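Local coordinates for protein response regulator receiver (Brucella melitensis biovar Abortus, PDB 4G97) that probably acts as a phosphorylation-controlled response regulator of the general stress response, sequestering an anti-sigma factor through a domain that mimics a sigma factor, at residues Y13-S18 with L56-C61; L94-F99 with L126-S131. All blocks are in the same frame, centred on the assembly; numbering follows the deposited sequence.

Contact 1. Residues Y13-S18 with L56-C61; sequences YLRRFS and LYRLFC
In the sigma2-like part of PhyR, two helices that are well separated show how a leucine and a group of aromatic side chains can fill a wide interhelical gap. Residues 13-18 and 56-61 are both helical and run roughly the same way: their axes diverge by 34° (signed crossing angle -34°) and approach to 11.1 Å, with Leu14 and Tyr57 in register at 6.8 Å between CA atoms. Some 422 Å² is buried. Along the second segment, Leu56 (chi1 t, chi2 p) comes first, its CG 3.9 Å from Leu14 CD2. Tyr57 (chi1 m, chi2 74°) reaches across the gap. Leu14, in a t,p rotamer, sets CD1 over the tyrosine ring in a CH-pi contact, 3.8 Å from the centroid and 9° off the normal. Phe17 CB lies 3.8 Å from Tyr57 CE2, while Tyr57 OH comes within 2.9 Å of Tyr13 O and is hydrogen-bonded to Glu105 and Arg53. One turn on, Phe60 (chi1 t, chi2 -87°) points toward the partner helix. Its CB meets Leu14 CD1 at 3.7 Å, and its CZ approaches Ser18 OG at 3.1 Å, a hydroxyl bonded to Gly28 O. Phe17 (t, chi2 66°) completes an aromatic cluster, oblique to Tyr57 (centroids 5.5 Å apart, planes at 47°) and Phe60 (5.9 Å, 68°). Cys61 adds a sulfur-aromatic contact at the Phe17 ring edge, SG lying 3.8 Å from Phe17 CE2.

Contact 2. Residues L94-F99 with L126-S131; sequences LPRQAF and LLSTAS
Where small residues line a helix crossing, backbones can come close, and residues 94-99 and 126-131 of the sigma-like domain illustrate the rule. Both are helical, the former being the N-terminal end of helix 94-104. Their axes pass almost at right angles (94°, signed -94°) at 7.9 Å, and the nearest CA atoms, those of Pro95 and Ala130, are 4.8 Å apart. The interface buries 431 Å² and is mainly apolar. Leu94 opens it, its CD2 3.7 Å from CD2 of Leu126 (chi1 -149°, between wells, chi2 p). Pro95 sits at the crossing point: CB lies 3.3 Å from Leu126 O and 3.8 Å from Ala130 CB, CG is 4.2 Å from Thr129 CG2, and O is just 3.1 Å from the Ala130 methyl, CB. The CA-to-CB bond of Ala130 points toward helix 94-104. Ala98, also directed toward its partner, places CB 4.0 Å from Leu126 CD2 and 4.3 Å from CD1 of Leu127 (chi1 -152°, chi2 p). Phe99 (chi1 -156°, chi2 90°) lies beside Leu127, Ala130 and Ser131, with CB 3.8 Å from Ala130 CB, CD1 4.1 Å from Leu127 CD1 and CE1 3.9 Å from Ser131 OG. Helix 109-116 flanks the pair, Leu116 touching Ala98 and Leu126, consistent with the helix-turn-helix core of a sigma4-like region; the C-terminal helix 243-265 packs on Phe99 through Lys247 and Ala248.

Two local closures made in series can still share an interface. From the N terminus, contact 1 joins helix 11-22 to helix 52-64, closing a loop of 37 residues that includes helix 25-41. After residues 66-90, which are not modelled, contact 2 joins helix 94-104 to helix 120-135 around helix 109-116. Neither loop encloses or crosses the other, yet the sites, with centres about 16 Å apart, touch: Phe17 CE1 lies 4.0 Å from Gln97 O, and Cys61 SG 4.2 Å from Gln97 OE1. Helix 94-104, part of the second sigma-like unit, thus packs against helices 11-22 and 52-64 of the first as well as against helix 120-135, ahead of the receiver domain with its five-stranded parallel sheet.

Contact 1. Residues Y13-S18 with L56-C61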
ATOM      1  N   TYR A  13      -0.336   0.535  11.010  1.00 28.90           N
ATOM      2  CA  TYR A  13      -0.388  -0.522  10.002  1.00 28.81           C
ATOM      3  C   TYR A  13      -1.791  -0.811   9.502  1.00 31.72           C
ATOM      4  O   TYR A  13      -1.950  -1.298   8.376  1.00 30.32           O
ATOM      5  CB  TYR A  13       0.334  -1.805  10.470  1.00 31.04           C
ATOM      6  CG  TYR A  13       1.837  -1.645  10.556  1.00 37.85           C
ATOM      7  CD1 TYR A  13       2.504  -0.696   9.782  1.00 40.08           C
ATOM      8  CD2 TYR A  13       2.601  -2.467  11.378  1.00 40.43           C
ATOM      9  CE1 TYR A  13       3.879  -0.531   9.864  1.00 41.32           C
ATOM     10  CE2 TYR A  13       3.985  -2.318  11.460  1.00 42.15           C
ATOM     11  CZ  TYR A  13       4.617  -1.341  10.708  1.00 50.71           C
ATOM     12  OH  TYR A  13       5.979  -1.187  10.747  1.00 55.02           O
ATOM     13  N   LEU A  14      -2.806  -0.560  10.336  1.00 28.38           N
ATOM     14  CA  LEU A  14      -4.188  -0.770   9.905  1.00 27.41           C
ATOM     15  C   LEU A  14      -4.554   0.303   8.867  1.00 29.09           C
ATOM     16  O   LEU A  14      -5.247  -0.012   7.903  1.00 30.26           O
ATOM     17  CB  LEU A  14      -5.156  -0.792  11.093  1.00 26.96           C
ATOM     18  CG  LEU A  14      -6.653  -0.968  10.755  1.00 30.90           C
ATOM     19  CD1 LEU A  14      -6.961  -2.372  10.281  1.00 29.87           C
ATOM     20  CD2 LEU A  14      -7.538  -0.582  11.949  1.00 33.44           C
ATOM     21  N   ARG A  15      -4.043   1.553   9.036  1.00 24.41           N
ATOM     22  CA  ARG A  15      -4.218   2.633   8.044  1.00 23.25           C
ATOM     23  C   ARG A  15      -3.497   2.229   6.747  1.00 25.34           C
ATOM     24  O   ARG A  15      -4.051   2.435   5.684  1.00 25.64           O
ATOM     25  CB  ARG A  15      -3.658   3.980   8.562  1.00 24.64           C
ATOM     26  CG  ARG A  15      -4.525   4.587   9.656  1.00 26.77           C
ATOM     27  CD  ARG A  15      -4.120   5.982  10.081  1.00 30.41           C
ATOM     28  NE  ARG A  15      -4.774   6.309  11.350  1.00 28.31           N
ATOM     29  CZ  ARG A  15      -4.223   6.144  12.551  1.00 37.32           C
ATOM     30  NH1 ARG A  15      -2.961   5.752  12.663  1.00 24.32           N
ATOM     31  NH2 ARG A  15      -4.911   6.418  13.643  1.00 28.34           N
ATOM     32  N   ARG A  16      -2.278   1.630   6.828  1.00 21.63           N
ATOM     33  CA  ARG A  16      -1.562   1.184   5.630  1.00 22.89           C
ATOM     34  C   ARG A  16      -2.455   0.208   4.839  1.00 28.48           C
ATOM     35  O   ARG A  16      -2.690   0.400   3.630  1.00 27.36           O
ATOM     36  CB  ARG A  16      -0.228   0.511   5.992  1.00 20.97           C
ATOM     37  CG  ARG A  16       0.513  -0.018   4.741  1.00 20.56           C
ATOM     38  CD  ARG A  16       1.777  -0.790   5.073  1.00 26.64           C
ATOM     39  NE  ARG A  16       1.486  -1.896   5.989  1.00 34.39           N
ATOM     40  CZ  ARG A  16       2.377  -2.497   6.764  1.00 38.61           C
ATOM     41  NH1 ARG A  16       3.652  -2.142   6.717  1.00 26.51           N
ATOM     42  NH2 ARG A  16       2.000  -3.458   7.592  1.00 27.65           N
ATOM     43  N   PHE A  17      -3.002  -0.797   5.553  1.00 24.84           N
ATOM     44  CA  PHE A  17      -3.905  -1.789   4.987  1.00 24.79           C
ATOM     45  C   PHE A  17      -5.161  -1.108   4.401  1.00 30.48           C
ATOM     46  O   PHE A  17      -5.503  -1.368   3.250  1.00 29.63           O
ATOM     47  CB  PHE A  17      -4.285  -2.808   6.068  1.00 26.39           C
ATOM     48  CG  PHE A  17      -5.299  -3.846   5.648  1.00 28.29           C
ATOM     49  CD1 PHE A  17      -4.990  -4.794   4.671  1.00 31.36           C
ATOM     50  CD2 PHE A  17      -6.550  -3.908   6.258  1.00 29.13           C
ATOM     51  CE1 PHE A  17      -5.929  -5.749   4.283  1.00 31.50           C
ATOM     52  CE2 PHE A  17      -7.478  -4.883   5.881  1.00 32.25           C
ATOM     53  CZ  PHE A  17      -7.163  -5.787   4.887  1.00 30.50           C
ATOM     54  N   SER A  18      -5.804  -0.197   5.174  1.00 28.41           N
ATOM     55  CA  SER A  18      -7.019   0.507   4.761  1.00 26.82           C
ATOM     56  C   SER A  18      -6.805   1.350   3.492  1.00 29.45           C
ATOM     57  O   SER A  18      -7.639   1.298   2.602  1.00 27.27           O
ATOM     58  CB  SER A  18      -7.539   1.372   5.892  1.00 30.16           C
ATOM     59  OG  SER A  18      -8.872   1.777   5.625  1.00 36.01           O
ATOM     60  N   LEU A  56      -8.096  -6.386  15.975  1.00 31.36           N
ATOM     61  CA  LEU A  56      -8.286  -5.052  15.417  1.00 30.47           C
ATOM     62  C   LEU A  56      -8.597  -5.142  13.915  1.00 33.03           C
ATOM     63  O   LEU A  56      -9.536  -4.497  13.463  1.00 31.03           O
ATOM     64  CB  LEU A  56      -7.062  -4.152  15.679  1.00 30.37           C
ATOM     65  CG  LEU A  56      -7.107  -2.700  15.165  1.00 34.34           C
ATOM     66  CD1 LEU A  56      -8.248  -1.900  15.801  1.00 33.86           C
ATOM     67  CD2 LEU A  56      -5.799  -1.981  15.421  1.00 33.45           C
ATOM     68  N   TYR A  57      -7.817  -5.942  13.157  1.00 30.44           N
ATOM     69  CA  TYR A  57      -7.991  -6.113  11.708  1.00 29.73           C
ATOM     70  C   TYR A  57      -9.298  -6.821  11.380  1.00 35.05           C
ATOM     71  O   TYR A  57      -9.944  -6.470  10.382  1.00 33.15           O
ATOM     72  CB  TYR A  57      -6.822  -6.893  11.123  1.00 28.87           C
ATOM     73  CG  TYR A  57      -5.623  -6.042  10.775  1.00 27.26           C
ATOM     74  CD1 TYR A  57      -4.790  -5.537  11.768  1.00 29.04           C
ATOM     75  CD2 TYR A  57      -5.314  -5.749   9.448  1.00 26.00           C
ATOM     76  CE1 TYR A  57      -3.662  -4.782  11.449  1.00 29.55           C
ATOM     77  CE2 TYR A  57      -4.189  -5.002   9.118  1.00 24.89           C
ATOM     78  CZ  TYR A  57      -3.349  -4.547  10.117  1.00 31.34           C
ATOM     79  OH  TYR A  57      -2.227  -3.833   9.791  1.00 32.05           O
ATOM     80  N   ARG A  58      -9.695  -7.807  12.234  1.00 33.47           N
ATOM     81  CA  ARG A  58     -10.967  -8.553  12.140  1.00 33.33           C
ATOM     82  C   ARG A  58     -12.156  -7.599  12.293  1.00 38.00           C
ATOM     83  O   ARG A  58     -13.083  -7.626  11.484  1.00 37.56           O
ATOM     84  CB  ARG A  58     -11.020  -9.676  13.207  1.00 34.38           C
ATOM     85  CG  ARG A  58     -12.215 -10.595  13.033  1.00 42.15           C
ATOM     86  CD  ARG A  58     -12.083 -11.816  13.894  1.00 51.98           C
ATOM     87  NE  ARG A  58     -13.381 -12.462  14.056  1.00 61.17           N
ATOM     88  CZ  ARG A  58     -13.629 -13.443  14.914  1.00 73.23           C
ATOM     89  NH1 ARG A  58     -12.663 -13.906  15.704  1.00 55.62           N
ATOM     90  NH2 ARG A  58     -14.844 -13.968  14.996  1.00 57.83           N
ATOM     91  N   LEU A  59     -12.110  -6.721  13.310  1.00 36.48           N
ATOM     92  CA  LEU A  59     -13.135  -5.702  13.520  1.00 36.02           C
ATOM     93  C   LEU A  59     -13.202  -4.804  12.292  1.00 39.34           C
ATOM     94  O   LEU A  59     -14.298  -4.570  11.772  1.00 38.93           O
ATOM     95  CB  LEU A  59     -12.801  -4.879  14.770  1.00 36.29           C
ATOM     96  CG  LEU A  59     -13.705  -3.697  15.115  1.00 41.06           C
ATOM     97  CD1 LEU A  59     -15.135  -4.142  15.367  1.00 41.26           C
ATOM     98  CD2 LEU A  59     -13.178  -2.991  16.349  1.00 43.93           C
ATOM     99  N   PHE A  60     -12.029  -4.317  11.803  1.00 35.20           N
ATOM    100  CA  PHE A  60     -11.993  -3.482  10.597  1.00 33.83           C
ATOM    101  C   PHE A  60     -12.661  -4.209   9.419  1.00 36.81           C
ATOM    102  O   PHE A  60     -13.559  -3.643   8.805  1.00 37.12           O
ATOM    103  CB  PHE A  60     -10.549  -3.067  10.240  1.00 35.00           C
ATOM    104  CG  PHE A  60     -10.471  -2.245   8.973  1.00 35.14           C
ATOM    105  CD1 PHE A  60     -10.366  -2.862   7.729  1.00 35.90           C
ATOM    106  CD2 PHE A  60     -10.568  -0.854   9.018  1.00 35.84           C
ATOM    107  CE1 PHE A  60     -10.345  -2.108   6.559  1.00 36.09           C
ATOM    108  CE2 PHE A  60     -10.520  -0.100   7.849  1.00 37.19           C
ATOM    109  CZ  PHE A  60     -10.423  -0.733   6.626  1.00 34.94           C
ATOM    110  N   CYS A  61     -12.212  -5.439   9.097  1.00 35.32           N
ATOM    111  CA  CYS A  61     -12.774  -6.229   7.992  1.00 36.86           C
ATOM    112  C   CYS A  61     -14.267  -6.555   8.156  1.00 43.69           C
ATOM    113  O   CYS A  61     -14.984  -6.543   7.160  1.00 42.61           O
ATOM    114  CB  CYS A  61     -11.946  -7.474   7.699  1.00 37.13           C
ATOM    115  SG  CYS A  61     -10.262  -7.131   7.120  1.00 40.93           S
TER

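Contact 2. Residues L94-F99 with L126-S131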
ATOM      1  N   LEU A  94     -12.292  -9.427  -1.940  1.00 58.61           N
ATOM      2  CA  LEU A  94     -11.814 -10.405  -0.955  1.00 56.17           C
ATOM      3  C   LEU A  94     -10.475 -11.074  -1.288  1.00 55.55           C
ATOM      4  O   LEU A  94      -9.655 -11.160  -0.374  1.00 54.64           O
ATOM      5  CB  LEU A  94     -12.903 -11.442  -0.620  1.00 56.22           C
ATOM      6  CG  LEU A  94     -12.948 -11.959   0.823  1.00 60.64           C
ATOM      7  CD1 LEU A  94     -13.616 -10.943   1.756  1.00 60.58           C
ATOM      8  CD2 LEU A  94     -13.717 -13.270   0.896  1.00 62.52           C
ATOM      9  N   PRO A  95     -10.171 -11.523  -2.542  1.00 49.54           N
ATOM     10  CA  PRO A  95      -8.839 -12.110  -2.800  1.00 48.31           C
ATOM     11  C   PRO A  95      -7.725 -11.063  -2.679  1.00 48.68           C
ATOM     12  O   PRO A  95      -6.630 -11.390  -2.242  1.00 47.19           O
ATOM     13  CB  PRO A  95      -8.953 -12.655  -4.233  1.00 50.21           C
ATOM     14  CG  PRO A  95     -10.403 -12.703  -4.524  1.00 54.63           C
ATOM     15  CD  PRO A  95     -10.989 -11.548  -3.771  1.00 50.56           C
ATOM     16  N   ARG A  96      -8.020  -9.796  -3.028  1.00 44.48           N
ATOM     17  CA  ARG A  96      -7.056  -8.694  -2.886  1.00 42.96           C
ATOM     18  C   ARG A  96      -6.820  -8.387  -1.406  1.00 45.13           C
ATOM     19  O   ARG A  96      -5.680  -8.163  -1.022  1.00 43.72           O
ATOM     20  CB  ARG A  96      -7.466  -7.458  -3.696  1.00 40.49           C
ATOM     21  CG  ARG A  96      -7.248  -7.698  -5.178  1.00 43.46           C
ATOM     22  CD  ARG A  96      -7.506  -6.493  -6.048  1.00 47.17           C
ATOM     23  NE  ARG A  96      -7.136  -6.787  -7.437  1.00 47.01           N
ATOM     24  CZ  ARG A  96      -5.933  -6.593  -7.962  1.00 51.40           C
ATOM     25  NH1 ARG A  96      -4.955  -6.066  -7.229  1.00 39.67           N
ATOM     26  NH2 ARG A  96      -5.700  -6.907  -9.232  1.00 40.09           N
ATOM     27  N   GLN A  97      -7.871  -8.506  -0.562  1.00 41.65           N
ATOM     28  CA  GLN A  97      -7.759  -8.350   0.897  1.00 41.16           C
ATOM     29  C   GLN A  97      -6.863  -9.453   1.459  1.00 44.47           C
ATOM     30  O   GLN A  97      -5.999  -9.182   2.290  1.00 42.92           O
ATOM     31  CB  GLN A  97      -9.134  -8.456   1.563  1.00 42.60           C
ATOM     32  CG  GLN A  97     -10.075  -7.317   1.224  1.00 52.30           C
ATOM     33  CD  GLN A  97     -11.374  -7.416   1.969  1.00 62.16           C
ATOM     34  OE1 GLN A  97     -11.411  -7.702   3.166  1.00 52.42           O
ATOM     35  NE2 GLN A  97     -12.467  -7.133   1.277  1.00 55.03           N
ATOM     36  N   ALA A  98      -7.048 -10.697   0.966  1.00 40.41           N
ATOM     37  CA  ALA A  98      -6.298 -11.855   1.422  1.00 39.28           C
ATOM     38  C   ALA A  98      -4.812 -11.704   1.115  1.00 41.55           C
ATOM     39  O   ALA A  98      -3.979 -11.859   2.012  1.00 41.41           O
ATOM     40  CB  ALA A  98      -6.878 -13.129   0.803  1.00 40.07           C
ATOM     41  N   PHE A  99      -4.477 -11.335  -0.131  1.00 36.59           N
ATOM     42  CA  PHE A  99      -3.088 -11.145  -0.550  1.00 35.75           C
ATOM     43  C   PHE A  99      -2.433  -9.988   0.202  1.00 36.42           C
ATOM     44  O   PHE A  99      -1.268 -10.106   0.620  1.00 36.46           O
ATOM     45  CB  PHE A  99      -3.005 -10.933  -2.074  1.00 38.35           C
ATOM     46  CG  PHE A  99      -1.656 -11.297  -2.647  1.00 40.41           C
ATOM     47  CD1 PHE A  99      -1.397 -12.589  -3.094  1.00 44.10           C
ATOM     48  CD2 PHE A  99      -0.641 -10.352  -2.736  1.00 42.69           C
ATOM     49  CE1 PHE A  99      -0.136 -12.932  -3.596  1.00 44.74           C
ATOM     50  CE2 PHE A  99       0.618 -10.695  -3.245  1.00 45.82           C
ATOM     51  CZ  PHE A  99       0.857 -11.980  -3.679  1.00 44.01           C
ATOM     52  N   LEU A 126      -8.723 -18.441  -2.120  1.00 66.35           N
ATOM     53  CA  LEU A 126      -8.855 -16.983  -2.166  1.00 65.19           C
ATOM     54  C   LEU A 126      -7.478 -16.378  -2.505  1.00 65.20           C
ATOM     55  O   LEU A 126      -7.393 -15.462  -3.317  1.00 64.43           O
ATOM     56  CB  LEU A 126      -9.340 -16.511  -0.784  1.00 65.35           C
ATOM     57  CG  LEU A 126     -10.222 -15.280  -0.695  1.00 70.56           C
ATOM     58  CD1 LEU A 126     -11.591 -15.508  -1.346  1.00 70.59           C
ATOM     59  CD2 LEU A 126     -10.421 -14.897   0.756  1.00 73.19           C
ATOM     60  N   LEU A 127      -6.407 -16.961  -1.942  1.00 59.81           N
ATOM     61  CA  LEU A 127      -5.023 -16.567  -2.168  1.00 59.19           C
ATOM     62  C   LEU A 127      -4.531 -16.932  -3.572  1.00 66.15           C
ATOM     63  O   LEU A 127      -3.750 -16.167  -4.137  1.00 66.70           O
ATOM     64  CB  LEU A 127      -4.109 -17.152  -1.078  1.00 58.38           C
ATOM     65  CG  LEU A 127      -2.838 -16.375  -0.743  1.00 61.95           C
ATOM     66  CD1 LEU A 127      -3.148 -14.972  -0.240  1.00 61.27           C
ATOM     67  CD2 LEU A 127      -2.007 -17.117   0.279  1.00 64.13           C
ATOM     68  N   SER A 128      -4.994 -18.076  -4.145  1.00 63.49           N
ATOM     69  CA  SER A 128      -4.632 -18.514  -5.506  1.00 63.42           C
ATOM     70  C   SER A 128      -5.275 -17.602  -6.572  1.00 66.24           C
ATOM     71  O   SER A 128      -4.604 -17.222  -7.539  1.00 65.37           O
ATOM     72  CB  SER A 128      -5.023 -19.975  -5.738  1.00 67.33           C
ATOM     73  OG  SER A 128      -3.889 -20.773  -6.048  1.00 74.02           O
ATOM     74  N   THR A 129      -6.572 -17.242  -6.374  1.00 62.08           N
ATOM     75  CA  THR A 129      -7.356 -16.336  -7.231  1.00 61.77           C
ATOM     76  C   THR A 129      -6.663 -14.960  -7.241  1.00 64.69           C
ATOM     77  O   THR A 129      -6.615 -14.299  -8.287  1.00 64.17           O
ATOM     78  CB  THR A 129      -8.803 -16.212  -6.707  1.00 69.71           C
ATOM     79  OG1 THR A 129      -9.343 -17.512  -6.479  1.00 74.01           O
ATOM     80  CG2 THR A 129      -9.717 -15.444  -7.657  1.00 68.62           C
ATOM     81  N   ALA A 130      -6.121 -14.557  -6.066  1.00 59.96           N
ATOM     82  CA  ALA A 130      -5.385 -13.312  -5.851  1.00 59.65           C
ATOM     83  C   ALA A 130      -4.039 -13.374  -6.548  1.00 62.75           C
ATOM     84  O   ALA A 130      -3.754 -12.512  -7.378  1.00 61.25           O
ATOM     85  CB  ALA A 130      -5.180 -13.075  -4.366  1.00 60.41           C
ATOM     86  N   SER A 131      -3.228 -14.422  -6.252  1.00 60.26           N
ATOM     87  CA  SER A 131      -1.905 -14.624  -6.846  1.00 60.69           C
ATOM     88  C   SER A 131      -1.909 -14.517  -8.377  1.00 64.49           C
ATOM     89  O   SER A 131      -0.983 -13.936  -8.936  1.00 63.90           O
ATOM     90  CB  SER A 131      -1.281 -15.936  -6.384  1.00 64.75           C
ATOM     91  OG  SER A 131       0.116 -15.762  -6.214  1.00 74.43           O
TER